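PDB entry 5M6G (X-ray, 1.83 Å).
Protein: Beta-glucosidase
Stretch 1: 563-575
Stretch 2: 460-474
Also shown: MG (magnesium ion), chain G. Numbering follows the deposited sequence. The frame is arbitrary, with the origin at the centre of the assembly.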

# COMPACT_ATOMS: atom_id res chain seq x y z
N GLY A 563 2.25 -12.45 -0.12
CA GLY A 563 1.02 -12.38 0.65
C GLY A 563 0.57 -13.70 1.23
O GLY A 563 1.39 -14.58 1.51
N SER A 564 -0.74 -13.87 1.41
CA SER A 564 -1.22 -15.04 2.13
C SER A 564 -1.21 -16.32 1.30
O SER A 564 -1.19 -17.40 1.88
CB SER A 564 -2.64 -14.78 2.66
OG SER A 564 -3.49 -14.33 1.63
N GLU A 565 -1.18 -16.23 -0.03
CA GLU A 565 -1.34 -17.44 -0.86
C GLU A 565 0.02 -17.92 -1.37
O GLU A 565 0.34 -17.85 -2.56
CB GLU A 565 -2.33 -17.17 -1.99
CG GLU A 565 -3.67 -16.62 -1.50
CD GLU A 565 -4.20 -17.37 -0.28
OE1 GLU A 565 -4.25 -18.62 -0.30
OE2 GLU A 565 -4.57 -16.71 0.72
N GLY A 566 0.81 -18.47 -0.44
CA GLY A 566 2.15 -18.92 -0.79
C GLY A 566 2.19 -20.02 -1.83
O GLY A 566 3.23 -20.21 -2.48
N GLN A 567 1.08 -20.75 -2.00
CA GLN A 567 1.06 -21.86 -2.95
C GLN A 567 1.29 -21.39 -4.40
O GLN A 567 1.69 -22.19 -5.24
CB GLN A 567 -0.25 -22.63 -2.82
CG GLN A 567 -1.49 -21.86 -3.23
CD GLN A 567 -2.15 -21.00 -2.13
OE1 GLN A 567 -1.51 -20.59 -1.15
NE2 GLN A 567 -3.45 -20.73 -2.30
N GLY A 568 1.06 -20.10 -4.69
CA GLY A 568 1.37 -19.61 -6.03
C GLY A 568 2.84 -19.67 -6.38
O GLY A 568 3.20 -19.72 -7.56
N VAL A 569 3.72 -19.66 -5.37
CA VAL A 569 5.14 -19.83 -5.61
C VAL A 569 5.43 -21.23 -6.12
O VAL A 569 6.15 -21.42 -7.10
CB VAL A 569 5.95 -19.51 -4.34
CG1 VAL A 569 7.43 -19.71 -4.61
CG2 VAL A 569 5.67 -18.08 -3.89
N ALA A 570 4.87 -22.24 -5.44
CA ALA A 570 5.04 -23.62 -5.89
C ALA A 570 4.45 -23.83 -7.27
O ALA A 570 4.97 -24.64 -8.04
CB ALA A 570 4.41 -24.60 -4.90
N ASP A 571 3.36 -23.13 -7.59
CA ASP A 571 2.78 -23.23 -8.93
C ASP A 571 3.84 -22.96 -10.00
O ASP A 571 3.88 -23.66 -11.03
CB ASP A 571 1.63 -22.25 -9.09
CG ASP A 571 0.41 -22.65 -8.28
OD1 ASP A 571 0.34 -23.81 -7.82
OD2 ASP A 571 -0.49 -21.80 -8.10
N VAL A 572 4.70 -21.98 -9.77
CA VAL A 572 5.74 -21.65 -10.75
C VAL A 572 6.90 -22.63 -10.65
O VAL A 572 7.38 -23.14 -11.67
CB VAL A 572 6.20 -20.19 -10.54
CG1 VAL A 572 7.36 -19.86 -11.46
CG2 VAL A 572 5.03 -19.24 -10.78
N LEU A 573 7.35 -22.93 -9.43
CA LEU A 573 8.46 -23.85 -9.22
C LEU A 573 8.23 -25.20 -9.89
O LEU A 573 9.18 -25.82 -10.39
CB LEU A 573 8.71 -24.05 -7.72
CG LEU A 573 9.38 -22.91 -6.92
CD1 LEU A 573 9.37 -23.22 -5.44
CD2 LEU A 573 10.83 -22.66 -7.41
N PHE A 574 6.99 -25.67 -9.92
CA PHE A 574 6.66 -26.99 -10.45
C PHE A 574 6.04 -26.94 -11.83
O PHE A 574 5.53 -27.96 -12.31
CB PHE A 574 5.75 -27.74 -9.47
CG PHE A 574 6.48 -28.19 -8.23
CD1 PHE A 574 6.63 -27.34 -7.16
CD2 PHE A 574 7.07 -29.44 -8.18
CE1 PHE A 574 7.33 -27.74 -6.03
CE2 PHE A 574 7.77 -29.85 -7.07
CZ PHE A 574 7.91 -29.00 -5.99
N GLY A 575 6.05 -25.78 -12.48
CA GLY A 575 5.63 -25.65 -13.85
C GLY A 575 4.14 -25.63 -14.10
O GLY A 575 3.72 -25.72 -15.26
MG MG G . -1.97 -21.12 7.38
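Stretch 2 (460-474) TEGTTILEGIRAAAS

Stretch 2 approaches stretch 1 as an extended loop, Thr460 to Thr464, then turns into helix 465-472, which crosses helix 567-573 at -47° with the two axes 7.3 Å apart at their closest. The extended part is held by backbone: Thr463 N donates to Ser564 O (2.8 Å, nearly straight), and Thr463 O accepts from Gly566 N (2.8 Å), making a single bridge between Thr463 and Glu565. Gly462 and Gly566 suit this closeness, since a CB on either would clash with the opposing backbone. Gly462 O binds the magnesium ion at 2.2 Å, while Gly462 N donates to water 1, itself a ligand of the metal. Water 2 links Thr463 OG1 (2.7 Å) to Glu565 OE1 (2.6 Å), which also accepts from Gln567 NE2 (3.0 Å).

Thr464 caps the helix: its OG1 accepts from Glu467 N (3.1 Å), and its N donates to Glu467 OE1 (2.9 Å). Where the helices meet, Gly468 CA lies 4.0 Å from Gln567 CA, a spacing that leaves no room for a CB on Gly468. Water 3 donates to Ile465 O and Gly566 O and accepts from Ala570 N. Beyond, contact is apolar: Ala570 CB packs 4.0 Å from Ala472 CB, whose methyl also covers one face of the Phe574 ring, 3.9 Å from its centroid.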

# COMPACT_ATOMS: atom_id res chain seq x y z
N THR A 460 -1.65 -14.53 10.18
CA THR A 460 -3.01 -14.51 9.63
C THR A 460 -3.19 -15.75 8.78
O THR A 460 -2.26 -16.53 8.58
CB THR A 460 -3.28 -13.23 8.82
OG1 THR A 460 -4.68 -13.15 8.51
CG2 THR A 460 -2.46 -13.21 7.52
N GLU A 461 -4.42 -15.93 8.29
CA GLU A 461 -4.75 -17.16 7.58
C GLU A 461 -4.13 -17.16 6.19
O GLU A 461 -4.20 -16.17 5.46
CB GLU A 461 -6.26 -17.35 7.50
CG GLU A 461 -6.90 -17.46 8.88
CD GLU A 461 -8.42 -17.54 8.84
OE1 GLU A 461 -9.03 -17.02 7.88
OE2 GLU A 461 -9.01 -18.12 9.78
N GLY A 462 -3.49 -18.27 5.85
CA GLY A 462 -2.87 -18.39 4.55
C GLY A 462 -2.10 -19.68 4.46
O GLY A 462 -2.22 -20.57 5.31
N THR A 463 -1.32 -19.78 3.40
CA THR A 463 -0.53 -20.96 3.09
C THR A 463 0.92 -20.53 2.88
O THR A 463 1.18 -19.63 2.08
CB THR A 463 -1.05 -21.65 1.83
OG1 THR A 463 -2.42 -22.05 2.03
CG2 THR A 463 -0.18 -22.86 1.47
N THR A 464 1.85 -21.18 3.59
CA THR A 464 3.26 -20.82 3.42
C THR A 464 3.82 -21.42 2.14
O THR A 464 3.22 -22.28 1.49
CB THR A 464 4.10 -21.27 4.63
OG1 THR A 464 4.27 -22.70 4.63
CG2 THR A 464 3.44 -20.84 5.93
N ILE A 465 4.99 -20.92 1.75
CA ILE A 465 5.64 -21.42 0.54
C ILE A 465 5.99 -22.89 0.69
O ILE A 465 5.81 -23.69 -0.24
CB ILE A 465 6.87 -20.55 0.22
CG1 ILE A 465 6.41 -19.12 -0.13
CG2 ILE A 465 7.69 -21.17 -0.90
CD1 ILE A 465 7.53 -18.09 -0.28
N LEU A 466 6.47 -23.28 1.88
CA LEU A 466 6.77 -24.69 2.16
C LEU A 466 5.53 -25.56 2.08
O LEU A 466 5.58 -26.70 1.59
CB LEU A 466 7.41 -24.81 3.54
CG LEU A 466 7.57 -26.26 4.07
CD1 LEU A 466 8.59 -27.04 3.21
CD2 LEU A 466 7.95 -26.27 5.54
N GLU A 467 4.39 -25.05 2.56
CA GLU A 467 3.16 -25.83 2.47
C GLU A 467 2.72 -25.99 1.03
O GLU A 467 2.25 -27.06 0.63
CB GLU A 467 2.08 -25.17 3.32
CG GLU A 467 2.37 -25.26 4.82
CD GLU A 467 1.42 -24.42 5.64
OE1 GLU A 467 0.80 -23.49 5.08
OE2 GLU A 467 1.27 -24.71 6.85
N GLY A 468 2.89 -24.94 0.22
CA GLY A 468 2.62 -25.07 -1.20
C GLY A 468 3.55 -26.06 -1.88
O GLY A 468 3.12 -26.81 -2.77
N ILE A 469 4.82 -26.09 -1.49
CA ILE A 469 5.75 -27.06 -2.06
C ILE A 469 5.34 -28.48 -1.70
O ILE A 469 5.32 -29.38 -2.55
CB ILE A 469 7.20 -26.76 -1.62
CG1 ILE A 469 7.68 -25.44 -2.22
CG2 ILE A 469 8.15 -27.90 -2.03
CD1 ILE A 469 8.94 -24.89 -1.58
N ARG A 470 4.99 -28.70 -0.43
CA ARG A 470 4.56 -30.04 -0.02
C ARG A 470 3.35 -30.50 -0.83
O ARG A 470 3.29 -31.66 -1.25
CB ARG A 470 4.23 -30.05 1.48
CG ARG A 470 5.43 -29.87 2.42
CD ARG A 470 4.99 -29.97 3.89
NE ARG A 470 6.10 -30.00 4.85
CZ ARG A 470 6.20 -29.19 5.90
NH1 ARG A 470 5.25 -28.28 6.15
NH2 ARG A 470 7.24 -29.30 6.71
N ALA A 471 2.40 -29.59 -1.08
CA ALA A 471 1.17 -29.97 -1.78
C ALA A 471 1.41 -30.15 -3.27
O ALA A 471 0.80 -31.03 -3.90
CB ALA A 471 0.08 -28.92 -1.53
N ALA A 472 2.29 -29.33 -3.87
CA ALA A 472 2.62 -29.51 -5.28
C ALA A 472 3.30 -30.85 -5.51
O ALA A 472 2.92 -31.61 -6.40
CB ALA A 472 3.50 -28.35 -5.76
N ALA A 473 4.32 -31.14 -4.71
CA ALA A 473 5.05 -32.40 -4.78
C ALA A 473 4.40 -33.42 -3.85
O ALA A 473 5.01 -33.95 -2.91
CB ALA A 473 6.52 -32.18 -4.44
N SER A 474 3.12 -33.69 -4.13
CA SER A 474 2.28 -34.42 -3.18
C SER A 474 2.68 -35.88 -3.05
O SER A 474 2.32 -36.52 -2.06
CB SER A 474 0.81 -34.30 -3.58
OG SER A 474 0.61 -34.60 -4.95
O HOH W 1 -4.11 -20.55 7.68
O HOH W 2 -4.27 -20.09 1.86
O HOH W 3 4.48 -22.62 -2.51
O HOH W 4 0.01 -21.46 7.10
O HOH W 5 -1.68 -21.70 9.43
O HOH W 6 -1.52 -19.03 8.31
O HOH W 7 -2.58 -23.00 6.70